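Local atomic coordinates of lipolytic enzyme, G-D-S-L family (Bacteroides thetaiotaomicron, PDB entry 7BR2), a protein that metabolizes the drug diltiazem as a gut microbial serine esterase of the GDSL (SGNH) hydrolase family. Residues 65-76 against 116-127. Residues are numbered along the deposited sequence; the frame is centred on the assembly and turned at random.
Sequences YDMNKRLDGDIF and NFQQMEKRFKEL
Arg123 and Asp72 form a salt bridge between segments 65-76 and 116-127, where the axes of helices 65-75 and 116-125 lie 27° apart and approach to 8.7 Å. Its hydrogen bond is nearly straight: Arg123 NH1 meets Asp72 OD1 at 2.9 Å and 172°, in the guanidinium plane but tilted out of the carboxylate plane, on its syn side. Bends at chi2 and chi3 fold the arginine back, and the edge of the Phe76 ring points at one guanidinium face, nearly perpendicular to it, with Phe76 CE2 3.6 Å from Arg123 NH1. Leu127 CD2 sits over the centre of one face of that ring in a CH-pi contact, 3.9 Å from the centroid and 9° off the normal; Leu71 CB lies over the opposite face. A water accepts from Arg123 NH2 and donates to Asn68 OD1. Asn68 and Met120 run past each other in opposite senses, Asn68 CB 3.5 Å from Met120 CG. A leucine in place of Arg123 would probably leave Asp72 without its charge partner and the water without the N-H it accepts from. Deeper in, Met120 CE packs 3.6 Å from Met67 CB. Both helices pack on the parallel sheet of the SGNH fold: Met67 and Met120 touch Leu25, Phe76 and Phe124 Leu83, and Leu127 Ile132.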
loop_
_atom_site.group_PDB
_atom_site.type_symbol
_atom_site.label_atom_id
_atom_site.label_comp_id
_atom_site.label_asym_id
_atom_site.label_seq_id
_atom_site.Cartn_x
_atom_site.Cartn_y
_atom_site.Cartn_z
ATOM N N TYR A 65 -22.512 5.996 3.075
ATOM C CA TYR A 65 -23.401 6.118 4.227
ATOM C C TYR A 65 -22.743 5.583 5.505
ATOM O O TYR A 65 -22.767 6.250 6.552
ATOM C CB TYR A 65 -24.721 5.384 3.935
ATOM C CG TYR A 65 -25.584 5.164 5.162
ATOM C CD1 TYR A 65 -26.460 6.148 5.612
ATOM C CD2 TYR A 65 -25.510 3.971 5.887
ATOM C CE1 TYR A 65 -27.238 5.945 6.749
ATOM C CE2 TYR A 65 -26.286 3.763 7.024
ATOM C CZ TYR A 65 -27.142 4.749 7.451
ATOM O OH TYR A 65 -27.908 4.533 8.582
ATOM N N ASP A 66 -22.098 4.407 5.425
ATOM C CA ASP A 66 -21.470 3.806 6.608
ATOM C C ASP A 66 -20.213 4.561 7.036
ATOM O O ASP A 66 -19.975 4.786 8.236
ATOM C CB ASP A 66 -21.132 2.349 6.321
ATOM C CG ASP A 66 -22.315 1.572 5.794
ATOM O OD1 ASP A 66 -23.276 1.383 6.568
ATOM O OD2 ASP A 66 -22.285 1.140 4.617
ATOM N N MET A 67 -19.381 4.918 6.065
ATOM C CA MET A 67 -18.209 5.738 6.328
ATOM C C MET A 67 -18.588 7.033 7.043
ATOM O O MET A 67 -17.936 7.437 8.026
ATOM C CB MET A 67 -17.505 5.998 5.002
ATOM C CG MET A 67 -16.941 4.723 4.384
ATOM S SD MET A 67 -16.131 5.046 2.792
ATOM C CE MET A 67 -16.074 3.431 2.036
ATOM N N ASN A 68 -19.673 7.678 6.588
ATOM C CA ASN A 68 -20.144 8.895 7.236
ATOM C C ASN A 68 -20.601 8.629 8.665
ATOM O O ASN A 68 -20.337 9.440 9.559
ATOM C CB ASN A 68 -21.286 9.524 6.433
ATOM C CG ASN A 68 -21.812 10.797 7.079
ATOM O OD1 ASN A 68 -21.122 11.816 7.106
ATOM N ND2 ASN A 68 -23.014 10.730 7.644
ATOM N N LYS A 69 -21.352 7.534 8.886
ATOM C CA LYS A 69 -21.792 7.181 10.243
ATOM C C LYS A 69 -20.620 7.074 11.212
ATOM O O LYS A 69 -20.757 7.404 12.397
ATOM C CB LYS A 69 -22.525 5.833 10.281
ATOM C CG LYS A 69 -23.934 5.724 9.778
ATOM C CD LYS A 69 -24.437 4.297 10.107
ATOM C CE LYS A 69 -23.329 3.279 9.866
ATOM N NZ LYS A 69 -23.369 2.047 10.702
ATOM N N ARG A 70 -19.477 6.559 10.745
ATOM C CA ARG A 70 -18.384 6.243 11.669
ATOM C C ARG A 70 -17.242 7.261 11.669
ATOM O O ARG A 70 -16.223 7.017 12.318
ATOM C CB ARG A 70 -17.821 4.850 11.383
ATOM C CG ARG A 70 -17.152 4.685 10.042
ATOM C CD ARG A 70 -16.599 3.263 9.921
ATOM N NE ARG A 70 -16.324 2.865 8.538
ATOM C CZ ARG A 70 -15.126 2.921 7.965
ATOM N NH1 ARG A 70 -14.075 3.364 8.657
ATOM N NH2 ARG A 70 -14.978 2.522 6.703
ATOM N N LEU A 71 -17.376 8.382 10.951
ATOM C CA LEU A 71 -16.327 9.411 10.997
ATOM C C LEU A 71 -15.907 9.807 12.427
ATOM O O LEU A 71 -14.710 9.860 12.731
ATOM C CB LEU A 71 -16.776 10.659 10.236
ATOM C CG LEU A 71 -16.764 10.590 8.713
ATOM C CD1 LEU A 71 -17.188 11.934 8.124
ATOM C CD2 LEU A 71 -15.410 10.160 8.214
ATOM N N ASP A 72 -16.862 10.120 13.313
ATOM C CA ASP A 72 -16.481 10.606 14.644
ATOM C C ASP A 72 -15.725 9.542 15.445
ATOM O O ASP A 72 -14.657 9.813 16.011
ATOM C CB ASP A 72 -17.708 11.058 15.445
ATOM C CG ASP A 72 -18.233 12.421 15.044
ATOM O OD1 ASP A 72 -17.426 13.329 14.767
ATOM O OD2 ASP A 72 -19.470 12.600 15.046
ATOM N N GLY A 73 -16.286 8.329 15.525
ATOM C CA GLY A 73 -15.772 7.288 16.405
ATOM C C GLY A 73 -14.640 6.453 15.841
ATOM O O GLY A 73 -13.986 5.722 16.594
ATOM N N ASP A 74 -14.435 6.477 14.535
ATOM C CA ASP A 74 -13.474 5.577 13.927
ATOM C C ASP A 74 -12.420 6.276 13.077
ATOM O O ASP A 74 -11.309 5.750 12.949
ATOM C CB ASP A 74 -14.222 4.539 13.074
ATOM C CG ASP A 74 -13.301 3.514 12.462
ATOM O OD1 ASP A 74 -12.504 2.932 13.232
ATOM O OD2 ASP A 74 -13.422 3.233 11.237
ATOM N N ILE A 75 -12.698 7.465 12.561
ATOM C CA ILE A 75 -11.795 8.162 11.651
ATOM C C ILE A 75 -11.211 9.415 12.315
ATOM O O ILE A 75 -9.999 9.527 12.495
ATOM C CB ILE A 75 -12.509 8.508 10.324
ATOM C CG1 ILE A 75 -12.979 7.222 9.640
ATOM C CG2 ILE A 75 -11.592 9.273 9.412
ATOM C CD1 ILE A 75 -11.872 6.250 9.314
ATOM N N PHE A 76 -12.061 10.391 12.637
ATOM C CA PHE A 76 -11.594 11.598 13.317
ATOM C C PHE A 76 -11.011 11.272 14.689
ATOM O O PHE A 76 -10.206 12.040 15.225
ATOM C CB PHE A 76 -12.745 12.601 13.452
ATOM C CG PHE A 76 -13.307 13.068 12.128
ATOM C CD1 PHE A 76 -12.587 12.884 10.948
ATOM C CD2 PHE A 76 -14.555 13.672 12.062
ATOM C CE1 PHE A 76 -13.100 13.304 9.740
ATOM C CE2 PHE A 76 -15.075 14.093 10.849
ATOM C CZ PHE A 76 -14.341 13.912 9.686
ATOM N N ASN A 116 -24.797 10.661 0.093
ATOM C CA ASN A 116 -24.058 10.358 1.324
ATOM C C ASN A 116 -22.688 11.043 1.352
ATOM O O ASN A 116 -22.264 11.601 2.392
ATOM C CB ASN A 116 -23.916 8.852 1.483
ATOM C CG ASN A 116 -25.242 8.198 1.729
ATOM O OD1 ASN A 116 -26.013 8.654 2.580
ATOM N ND2 ASN A 116 -25.548 7.153 0.964
ATOM N N PHE A 117 -21.999 11.045 0.208
ATOM C CA PHE A 117 -20.699 11.698 0.140
ATOM C C PHE A 117 -20.795 13.156 0.545
ATOM O O PHE A 117 -19.847 13.686 1.117
ATOM C CB PHE A 117 -20.094 11.597 -1.259
ATOM C CG PHE A 117 -18.828 12.402 -1.427
ATOM C CD1 PHE A 117 -17.613 11.900 -0.993
ATOM C CD2 PHE A 117 -18.855 13.660 -2.007
ATOM C CE1 PHE A 117 -16.444 12.628 -1.138
ATOM C CE2 PHE A 117 -17.688 14.401 -2.154
ATOM C CZ PHE A 117 -16.481 13.882 -1.720
ATOM N N GLN A 118 -21.915 13.818 0.240
ATOM C CA GLN A 118 -22.058 15.237 0.564
ATOM C C GLN A 118 -22.089 15.457 2.073
ATOM O O GLN A 118 -21.569 16.463 2.575
ATOM C CB GLN A 118 -23.323 15.804 -0.096
ATOM C CG GLN A 118 -23.178 16.100 -1.606
ATOM C CD GLN A 118 -24.490 16.527 -2.267
ATOM O OE1 GLN A 118 -25.290 15.695 -2.691
ATOM N NE2 GLN A 118 -24.696 17.837 -2.375
ATOM N N GLN A 119 -22.707 14.534 2.811
ATOM C CA GLN A 119 -22.621 14.571 4.267
ATOM C C GLN A 119 -21.161 14.516 4.707
ATOM O O GLN A 119 -20.688 15.350 5.497
ATOM C CB GLN A 119 -23.406 13.389 4.835
ATOM C CG GLN A 119 -24.924 13.430 4.603
ATOM C CD GLN A 119 -25.574 14.668 5.178
ATOM O OE1 GLN A 119 -25.757 15.672 4.492
ATOM N NE2 GLN A 119 -25.891 14.614 6.462
ATOM N N MET A 120 -20.420 13.561 4.150
ATOM C CA MET A 120 -18.998 13.478 4.490
ATOM C C MET A 120 -18.255 14.760 4.107
ATOM O O MET A 120 -17.448 15.276 4.890
ATOM C CB MET A 120 -18.356 12.275 3.803
ATOM C CG MET A 120 -18.937 10.929 4.194
ATOM S SD MET A 120 -17.939 9.632 3.454
ATOM C CE MET A 120 -16.724 9.517 4.724
ATOM N N GLU A 121 -18.545 15.288 2.917
ATOM C CA GLU A 121 -17.867 16.461 2.377
ATOM C C GLU A 121 -18.034 17.641 3.308
ATOM O O GLU A 121 -17.074 18.368 3.602
ATOM C CB GLU A 121 -18.468 16.788 1.013
ATOM C CG GLU A 121 -17.748 17.805 0.177
ATOM C CD GLU A 121 -18.605 18.255 -0.996
ATOM O OE1 GLU A 121 -19.819 17.968 -0.993
ATOM O OE2 GLU A 121 -18.067 18.885 -1.922
ATOM N N LYS A 122 -19.269 17.848 3.766
ATOM C CA LYS A 122 -19.527 18.860 4.776
ATOM C C LYS A 122 -18.660 18.630 6.009
ATOM O O LYS A 122 -18.079 19.580 6.548
ATOM C CB LYS A 122 -21.009 18.871 5.140
ATOM C CG LYS A 122 -21.295 19.796 6.300
ATOM C CD LYS A 122 -22.777 20.118 6.461
ATOM C CE LYS A 122 -22.933 21.369 7.349
ATOM N NZ LYS A 122 -22.264 21.229 8.683
ATOM N N ARG A 123 -18.543 17.370 6.469
ATOM C CA ARG A 123 -17.696 17.134 7.645
ATOM C C ARG A 123 -16.240 17.482 7.363
ATOM O O ARG A 123 -15.565 18.082 8.202
ATOM C CB ARG A 123 -17.790 15.687 8.142
ATOM C CG ARG A 123 -19.184 15.179 8.412
ATOM C CD ARG A 123 -19.804 15.797 9.684
ATOM N NE ARG A 123 -18.873 16.022 10.794
ATOM C CZ ARG A 123 -18.667 15.153 11.789
ATOM N NH1 ARG A 123 -17.819 15.448 12.773
ATOM N NH2 ARG A 123 -19.303 13.984 11.802
ATOM N N PHE A 124 -15.740 17.106 6.187
ATOM C CA PHE A 124 -14.342 17.346 5.854
ATOM C C PHE A 124 -14.040 18.835 5.768
ATOM O O PHE A 124 -12.961 19.282 6.173
ATOM C CB PHE A 124 -13.985 16.633 4.548
ATOM C CG PHE A 124 -14.156 15.129 4.604
ATOM C CD1 PHE A 124 -14.068 14.441 5.812
ATOM C CD2 PHE A 124 -14.445 14.410 3.456
ATOM C CE1 PHE A 124 -14.228 13.062 5.863
ATOM C CE2 PHE A 124 -14.612 13.032 3.492
ATOM C CZ PHE A 124 -14.501 12.353 4.696
ATOM N N LYS A 125 -14.983 19.624 5.250
ATOM C CA LYS A 125 -14.754 21.062 5.134
ATOM C C LYS A 125 -14.585 21.725 6.500
ATOM O O LYS A 125 -13.927 22.764 6.612
ATOM C CB LYS A 125 -15.907 21.699 4.353
ATOM C CG LYS A 125 -15.970 21.137 2.938
ATOM C CD LYS A 125 -16.601 22.039 1.919
ATOM C CE LYS A 125 -17.706 22.895 2.429
ATOM N NZ LYS A 125 -18.247 23.612 1.246
ATOM N N GLU A 126 -15.149 21.131 7.547
ATOM C CA GLU A 126 -15.068 21.704 8.881
ATOM C C GLU A 126 -13.792 21.347 9.638
ATOM O O GLU A 126 -13.553 21.932 10.699
ATOM C CB GLU A 126 -16.303 21.282 9.686
ATOM C CG GLU A 126 -17.587 21.960 9.199
ATOM C CD GLU A 126 -17.442 23.482 9.199
ATOM O OE1 GLU A 126 -16.824 24.024 10.145
ATOM O OE2 GLU A 126 -17.922 24.137 8.246
ATOM N N LEU A 127 -12.956 20.453 9.119
ATOM C CA LEU A 127 -11.771 19.998 9.857
ATOM C C LEU A 127 -10.707 21.093 9.861
ATOM O O LEU A 127 -10.346 21.599 8.794
ATOM C CB LEU A 127 -11.200 18.726 9.248
ATOM C CG LEU A 127 -12.033 17.454 9.367
ATOM C CD1 LEU A 127 -11.305 16.320 8.674
ATOM C CD2 LEU A 127 -12.357 17.102 10.826
HETATM O O HOH W 1 -21.054 12.865 9.708
HETATM O O HOH W 2 -25.092 12.799 8.931
#